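Local coordinates for prolyl oligopeptidase (PDB 1YR2), which probably hydrolyses oligopeptides as a serine endopeptidase, cutting after proline and far less readily after alanine, at residues P60-W63 and L64-D67; W125-G128 and L129-Q132; G370-N374 and R375-S379. All blocks are in the same frame, centred on the assembly; numbering follows the deposited sequence.

Contact 1. Residues P60-W63 and L64-D67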
loop_
_atom_site.group_PDB
_atom_site.type_symbol
_atom_site.label_atom_id
_atom_site.label_comp_id
_atom_site.label_asym_id
_atom_site.label_seq_id
_atom_site.Cartn_x
_atom_site.Cartn_y
_atom_site.Cartn_z
ATOM N N PRO A 60 -36.054 12.058 -4.197
ATOM C CA PRO A 60 -37.040 11.888 -3.126
ATOM C C PRO A 60 -36.496 11.548 -1.749
ATOM O O PRO A 60 -37.282 11.567 -0.780
ATOM C CB PRO A 60 -37.926 10.747 -3.618
ATOM C CG PRO A 60 -37.258 10.168 -4.804
ATOM C CD PRO A 60 -36.100 10.976 -5.195
ATOM N N TRP A 61 -35.217 11.222 -1.670
ATOM C CA TRP A 61 -34.593 10.796 -0.408
ATOM C C TRP A 61 -33.510 11.772 0.045
ATOM O O TRP A 61 -32.627 11.435 0.834
ATOM C CB TRP A 61 -34.083 9.362 -0.516
ATOM C CG TRP A 61 -35.216 8.369 -0.717
ATOM C CD1 TRP A 61 -36.117 7.969 0.207
ATOM C CD2 TRP A 61 -35.569 7.708 -1.939
ATOM N NE1 TRP A 61 -36.998 7.064 -0.346
ATOM C CE2 TRP A 61 -36.686 6.898 -1.672
ATOM C CE3 TRP A 61 -35.068 7.746 -3.233
ATOM C CZ2 TRP A 61 -37.302 6.112 -2.653
ATOM C CZ3 TRP A 61 -35.638 6.958 -4.184
ATOM C CH2 TRP A 61 -36.774 6.147 -3.891
ATOM N N ARG A 62 -33.615 13.021 -0.391
ATOM C CA ARG A 62 -32.652 14.011 0.043
ATOM C C ARG A 62 -32.602 14.130 1.572
ATOM O O ARG A 62 -31.565 14.458 2.131
ATOM C CB ARG A 62 -32.933 15.377 -0.548
ATOM C CG ARG A 62 -31.717 16.282 -0.407
ATOM C CD ARG A 62 -31.721 17.504 -1.279
ATOM N NE ARG A 62 -31.518 17.165 -2.672
ATOM C CZ ARG A 62 -31.626 18.054 -3.619
ATOM N NH1 ARG A 62 -31.902 19.336 -3.322
ATOM N NH2 ARG A 62 -31.473 17.696 -4.887
ATOM N N TRP A 63 -33.721 13.863 2.232
ATOM C CA TRP A 63 -33.768 13.899 3.709
ATOM C C TRP A 63 -32.785 12.921 4.377
ATOM O O TRP A 63 -32.366 13.149 5.517
ATOM C CB TRP A 63 -35.192 13.702 4.221
ATOM C CG TRP A 63 -35.788 12.340 3.919
ATOM C CD1 TRP A 63 -36.497 11.986 2.825
ATOM C CD2 TRP A 63 -35.700 11.167 4.739
ATOM N NE1 TRP A 63 -36.856 10.661 2.895
ATOM C CE2 TRP A 63 -36.371 10.133 4.067
ATOM C CE3 TRP A 63 -35.132 10.890 5.981
ATOM C CZ2 TRP A 63 -36.487 8.843 4.599
ATOM C CZ3 TRP A 63 -35.253 9.604 6.511
ATOM C CH2 TRP A 63 -35.913 8.604 5.820
ATOM N N LEU A 64 -32.427 11.847 3.675
ATOM C CA LEU A 64 -31.461 10.865 4.178
ATOM C C LEU A 64 -30.010 11.387 4.162
ATOM O O LEU A 64 -29.088 10.725 4.666
ATOM C CB LEU A 64 -31.582 9.545 3.426
ATOM C CG LEU A 64 -32.680 8.615 3.921
ATOM C CD1 LEU A 64 -32.858 7.524 2.903
ATOM C CD2 LEU A 64 -32.370 8.031 5.248
ATOM N N GLU A 65 -29.816 12.604 3.659
ATOM C CA GLU A 65 -28.524 13.258 3.738
ATOM C C GLU A 65 -28.258 13.886 5.128
ATOM O O GLU A 65 -27.129 14.249 5.421
ATOM C CB GLU A 65 -28.381 14.343 2.662
ATOM C CG GLU A 65 -28.363 13.823 1.207
ATOM C CD GLU A 65 -28.315 14.940 0.159
ATOM O OE1 GLU A 65 -28.156 16.132 0.522
ATOM O OE2 GLU A 65 -28.440 14.624 -1.036
ATOM N N ALA A 66 -29.287 14.045 5.955
ATOM C CA ALA A 66 -29.113 14.692 7.255
ATOM C C ALA A 66 -28.308 13.819 8.204
ATOM O O ALA A 66 -28.291 12.591 8.085
ATOM C CB ALA A 66 -30.442 15.057 7.882
ATOM N N ASP A 67 -27.598 14.484 9.131
ATOM C CA ASP A 67 -26.723 13.793 10.095
ATOM C C ASP A 67 -27.541 12.877 11.052
ATOM O O ASP A 67 -28.425 13.328 11.764
ATOM C CB ASP A 67 -25.929 14.870 10.876
ATOM C CG ASP A 67 -24.707 14.335 11.549
ATOM O OD1 ASP A 67 -24.806 13.379 12.353
ATOM O OD2 ASP A 67 -23.577 14.827 11.324
#

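Contact 2. Residues W125-G128 and L129-Q132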
loop_
_atom_site.group_PDB
_atom_site.type_symbol
_atom_site.label_atom_id
_atom_site.label_comp_id
_atom_site.label_asym_id
_atom_site.label_seq_id
_atom_site.Cartn_x
_atom_site.Cartn_y
_atom_site.Cartn_z
ATOM N N TRP A 125 11.643 -7.874 14.913
ATOM C CA TRP A 125 10.785 -9.027 14.980
ATOM C C TRP A 125 9.584 -8.712 15.828
ATOM O O TRP A 125 9.719 -8.132 16.876
ATOM C CB TRP A 125 11.497 -10.241 15.553
ATOM C CG TRP A 125 10.667 -11.449 15.598
ATOM C CD1 TRP A 125 10.405 -12.277 14.587
ATOM C CD2 TRP A 125 9.998 -11.990 16.739
ATOM N NE1 TRP A 125 9.583 -13.300 14.986
ATOM C CE2 TRP A 125 9.338 -13.161 16.317
ATOM C CE3 TRP A 125 9.901 -11.616 18.094
ATOM C CZ2 TRP A 125 8.611 -13.967 17.185
ATOM C CZ3 TRP A 125 9.178 -12.399 18.941
ATOM C CH2 TRP A 125 8.538 -13.569 18.497
ATOM N N ASN A 126 8.424 -9.098 15.334
ATOM C CA ASN A 126 7.180 -9.096 16.081
ATOM C C ASN A 126 6.594 -10.500 16.114
ATOM O O ASN A 126 6.534 -11.140 15.126
ATOM C CB ASN A 126 6.188 -8.146 15.408
ATOM C CG ASN A 126 5.076 -7.682 16.360
ATOM O OD1 ASN A 126 4.359 -8.519 16.939
ATOM N ND2 ASN A 126 4.921 -6.337 16.520
ATOM N N SER A 127 6.128 -10.949 17.270
ATOM C CA SER A 127 5.454 -12.251 17.371
ATOM C C SER A 127 4.104 -12.293 16.650
ATOM O O SER A 127 3.566 -13.377 16.380
ATOM C CB SER A 127 5.219 -12.559 18.844
ATOM O OG SER A 127 4.437 -11.503 19.398
ATOM N N GLY A 128 3.548 -11.124 16.361
ATOM C CA GLY A 128 2.228 -10.962 15.785
ATOM C C GLY A 128 1.360 -10.318 16.849
ATOM O O GLY A 128 0.359 -9.697 16.530
ATOM N N LEU A 129 1.782 -10.428 18.106
ATOM C CA LEU A 129 0.989 -9.990 19.246
ATOM C C LEU A 129 1.421 -8.675 19.884
ATOM O O LEU A 129 0.684 -8.142 20.715
ATOM C CB LEU A 129 1.044 -11.074 20.325
ATOM C CG LEU A 129 0.586 -12.453 19.825
ATOM C CD1 LEU A 129 0.886 -13.518 20.860
ATOM C CD2 LEU A 129 -0.895 -12.374 19.447
ATOM N N MET A 130 2.582 -8.154 19.502
ATOM C CA MET A 130 3.203 -7.046 20.213
ATOM C C MET A 130 2.850 -5.711 19.556
ATOM O O MET A 130 2.836 -5.606 18.363
ATOM C CB MET A 130 4.726 -7.203 20.206
ATOM C CG MET A 130 5.287 -8.462 20.865
ATOM S SD MET A 130 7.012 -8.756 20.179
ATOM C CE MET A 130 7.538 -10.053 21.293
ATOM N N ASN A 131 2.596 -4.686 20.369
ATOM C CA ASN A 131 2.246 -3.354 19.861
ATOM C C ASN A 131 3.387 -2.785 19.028
ATOM O O ASN A 131 3.143 -2.188 18.013
ATOM C CB ASN A 131 1.908 -2.419 21.018
ATOM C CG ASN A 131 1.455 -1.047 20.562
ATOM O OD1 ASN A 131 2.048 -0.026 20.945
ATOM N ND2 ASN A 131 0.415 -1.000 19.743
ATOM N N GLN A 132 4.631 -3.000 19.467
ATOM C CA GLN A 132 5.814 -2.590 18.719
ATOM C C GLN A 132 6.742 -3.778 18.527
ATOM O O GLN A 132 6.849 -4.615 19.381
ATOM C CB GLN A 132 6.606 -1.473 19.432
ATOM C CG GLN A 132 5.870 -0.135 19.681
ATOM C CD GLN A 132 6.744 0.837 20.470
ATOM O OE1 GLN A 132 7.731 1.330 19.939
ATOM N NE2 GLN A 132 6.412 1.078 21.737
#

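Contact 3. Residues G370-N374 and R375-S379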
loop_
_atom_site.group_PDB
_atom_site.type_symbol
_atom_site.label_atom_id
_atom_site.label_comp_id
_atom_site.label_asym_id
_atom_site.label_seq_id
_atom_site.Cartn_x
_atom_site.Cartn_y
_atom_site.Cartn_z
ATOM N N GLY A 370 18.865 -0.079 -4.680
ATOM C CA GLY A 370 19.841 -0.311 -3.643
ATOM C C GLY A 370 21.081 -0.926 -4.236
ATOM O O GLY A 370 21.055 -1.495 -5.332
ATOM N N ILE A 371 22.190 -0.850 -3.507
ATOM C CA ILE A 371 23.406 -1.468 -3.932
ATOM C C ILE A 371 23.772 -2.609 -2.972
ATOM O O ILE A 371 23.701 -2.441 -1.750
ATOM C CB ILE A 371 24.535 -0.441 -4.044
ATOM C CG1 ILE A 371 24.304 0.444 -5.274
ATOM C CG2 ILE A 371 25.860 -1.147 -4.252
ATOM C CD1 ILE A 371 25.293 1.658 -5.446
ATOM N N ALA A 372 24.126 -3.758 -3.544
ATOM C CA ALA A 372 24.588 -4.905 -2.748
ATOM C C ALA A 372 25.544 -5.752 -3.554
ATOM O O ALA A 372 25.371 -5.935 -4.753
ATOM C CB ALA A 372 23.381 -5.746 -2.262
ATOM N N GLY A 373 26.579 -6.277 -2.890
ATOM C CA GLY A 373 27.554 -7.097 -3.572
ATOM C C GLY A 373 28.289 -6.126 -4.491
ATOM O O GLY A 373 28.787 -5.097 -4.015
ATOM N N ASN A 374 28.276 -6.371 -5.790
ATOM C CA ASN A 374 28.915 -5.430 -6.731
ATOM C C ASN A 374 27.917 -4.895 -7.730
ATOM O O ASN A 374 28.307 -4.509 -8.805
ATOM C CB ASN A 374 30.073 -6.078 -7.506
ATOM C CG ASN A 374 31.213 -6.473 -6.601
ATOM O OD1 ASN A 374 31.539 -5.748 -5.624
ATOM N ND2 ASN A 374 31.790 -7.643 -6.856
ATOM N N ARG A 375 26.649 -4.800 -7.322
ATOM C CA ARG A 375 25.560 -4.545 -8.241
ATOM C C ARG A 375 24.524 -3.556 -7.748
ATOM O O ARG A 375 24.295 -3.351 -6.520
ATOM C CB ARG A 375 24.877 -5.862 -8.560
ATOM C CG ARG A 375 25.637 -6.737 -9.495
ATOM C CD ARG A 375 24.998 -8.081 -9.673
ATOM N NE ARG A 375 25.547 -8.814 -10.813
ATOM C CZ ARG A 375 25.060 -9.986 -11.235
ATOM N NH1 ARG A 375 24.040 -10.589 -10.605
ATOM N NH2 ARG A 375 25.549 -10.545 -12.310
ATOM N N LEU A 376 23.868 -2.938 -8.721
ATOM C CA LEU A 376 22.667 -2.156 -8.498
ATOM C C LEU A 376 21.460 -3.049 -8.655
ATOM O O LEU A 376 21.404 -3.842 -9.575
ATOM C CB LEU A 376 22.532 -1.042 -9.539
ATOM C CG LEU A 376 23.517 0.107 -9.497
ATOM C CD1 LEU A 376 23.625 0.758 -10.863
ATOM C CD2 LEU A 376 23.021 1.128 -8.433
ATOM N N PHE A 377 20.512 -2.911 -7.754
ATOM C CA PHE A 377 19.208 -3.598 -7.849
ATOM C C PHE A 377 18.107 -2.546 -7.927
ATOM O O PHE A 377 17.854 -1.793 -6.958
ATOM C CB PHE A 377 19.027 -4.568 -6.674
ATOM C CG PHE A 377 19.995 -5.693 -6.713
ATOM C CD1 PHE A 377 19.756 -6.805 -7.533
ATOM C CD2 PHE A 377 21.220 -5.557 -6.095
ATOM C CE1 PHE A 377 20.684 -7.828 -7.632
ATOM C CE2 PHE A 377 22.162 -6.538 -6.184
ATOM C CZ PHE A 377 21.915 -7.694 -6.965
ATOM N N ALA A 378 17.389 -2.543 -9.037
ATOM C CA ALA A 378 16.445 -1.463 -9.391
ATOM C C ALA A 378 15.040 -2.049 -9.420
ATOM O O ALA A 378 14.789 -2.958 -10.196
ATOM C CB ALA A 378 16.794 -0.888 -10.745
ATOM N N SER A 379 14.164 -1.576 -8.519
ATOM C CA SER A 379 12.800 -2.030 -8.444
ATOM C C SER A 379 11.851 -1.163 -9.288
ATOM O O SER A 379 11.605 0.012 -8.982
ATOM C CB SER A 379 12.339 -2.055 -6.976
ATOM O OG SER A 379 13.095 -3.022 -6.305
#

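Contact 1. Residues P60-W63 and L64-D67
Trp-63 and Leu-64 stand at the middle of a short 3-10 helix, residues 62-65, in the loop between strand 55-58 and helix 72-89. Its backbone shows the i to i+3 pattern three times in succession: Leu-64 N binds Trp-61 O at 2.9 Å, Glu-65 N binds Arg-62 O at 3.0 Å and Ala-66 N binds Trp-63 O at 3.2 Å. The tight winding brings Arg-62 and Glu-65 to the same side, where they run alongside each other with guanidinium and carboxylate planes only 19° apart. They do not form a salt bridge: Arg-62 NE and Glu-65 OE2 are 4.3 Å apart, the oxygen sits well out of the guanidinium plane, and the two groups feel each other through charge alone. Each has firmer partners, Arg-62 in Asp-59 and Glu-50, Glu-65 in Lys-668 and Arg-606, so that Glu-65 ties the turn to the hydrolase part of the chain; two cations beside it would probably favour its ionised form. Apolar packing completes the set. Trp-61 lays its indole against helix 664-675 and gives NE1 to Ser-43 O, while Leu-64 reaches Trp-77 of helix 72-89. Trp-63, whose NE1 binds Pro-44 O, holds CG between its backbone N and carbonyl carbon (chi1 65°), which swings the indole forward over the next residue. Leu-64 therefore lies under one ring face in a CH-pi contact: its CG is 3.6 Å from the centroid of the Trp-63 six-membered ring, 6° off the normal, and its CD2 is 3.5 Å from Trp-63 CZ3.

Contact 2. Residues W125-G128 and L129-Q132
Asn-126 grips the backbone of Met-130 with both ends of its side-chain amide, a compact example of a turn held by side chains. A chi1 of -159° turns CG away from the backbone N and carries the amide across the bend. There OD1 takes two donors: Met-130 N at 3.1 Å, in the carbonyl plane and on a lone pair, and Gly-128 N at 2.8 Å, slightly tilted from that plane, which closes an Asx turn. At the other end Asn-126 ND2 gives a nearly straight hydrogen bond (171°) to Met-130 O at 2.9 Å; the acceptor lies in the Asn-126 amide plane, while ND2 stands above the Met-130 carbonyl plane. With three bonds the amide can hardly rotate; a leucine in its place would probably leave the N-H groups of Gly-128 and Met-130 without their shared acceptor and let the turn open. Ser-127 adds a second clasp, its OG placed between N and carbonyl carbon (chi1 58°) to accept Leu-129 N at 3.1 Å in an ST turn. Gly-128 suits the bend because a CB at its backbone angles would jam against the preceding carbonyl O. Met-130, extended beyond CG, slides past Asn-126 and crosses Trp-125 at about a right angle: CE is 3.7 Å from Trp-125 CZ3, and SD makes an oblique Met-aromatic contact 5.3 Å from the centroid of the six-membered ring. The turn joins propeller strands 120-126 and 134-139: Trp-125 pairs with Gln-134 on one flank, Asn-126 with Arg-110 of strand 110-117 on the other, and the Gln-132 side chain bonds to the backbone of strand 163-170 in the following sheet.

Contact 3. Residues G370-N374 and R375-S379
Gly-370 to Ala-372 and Arg-375 to Phe-377 meet as the closing end of a beta hairpin, strands 365-372 and 375-382, the first two of a four-stranded antiparallel propeller sheet. A type II' turn from Ala-372 to Arg-375 reverses the chain, with Gly-373 at positive phi and Asn-374 at its corners. Ala-372 and Arg-375 form the hydrogen-bonded pair next to the turn, Ala-372 N to Arg-375 O at 3.0 Å and Arg-375 N to Ala-372 O at 3.1 Å. A second such pair follows, Phe-377 N to Gly-370 O at 2.9 Å and Gly-370 N to Phe-377 O at 3.0 Å. Between them sits the non-hydrogen-bonded pair of Ile-371 and Leu-376, whose side chains run alongside each other on the same face. Both place CG1 or CG beside the backbone N (chi1 -73° and -69°), and Ile-371 CG1 presses on Leu-376 CD2 at 3.5 Å, tighter than usual for carbons. The two also share Trp-331 of strand 329-334, and so link this sheet to the one before it. On the other face Phe-377 turns its ring toward the turn: CE2 is 3.6 Å from Ala-372 O, which lies at the ring edge close to its plane, while Ala-390, Val-401 and Pro-439 pack round the same side chain. Arg-375, also on that face, stretches away from the hairpin to a weak bond with Pro-439 O. Arg-375 O serves twice, taking Ala-372 N and also a CA-H...O contact from Ile-371 CA at 3.3 Å. The chemistry implies a division of labour: backbone polar groups fix the register, while hydrocarbon on either face fastens the hairpin to its surroundings.

The three turns follow one another along the chain and touch nowhere. Contacts 2 and 3 both belong to the seven-bladed propeller, in different sheets, with centres about 30 Å apart and nearest atoms about 21 Å apart. Contact 1 is more remote, its centre about 45 Å from that of contact 2 and about 57 Å from that of contact 3, on the opposite side of the chain's centre from the latter. Although early in sequence, it packs against the alpha/beta-hydrolase part, which in this family carries the catalytic serine. Contacts 2 and 3 shape blades of the domain that caps that active site in prolyl oligopeptidases.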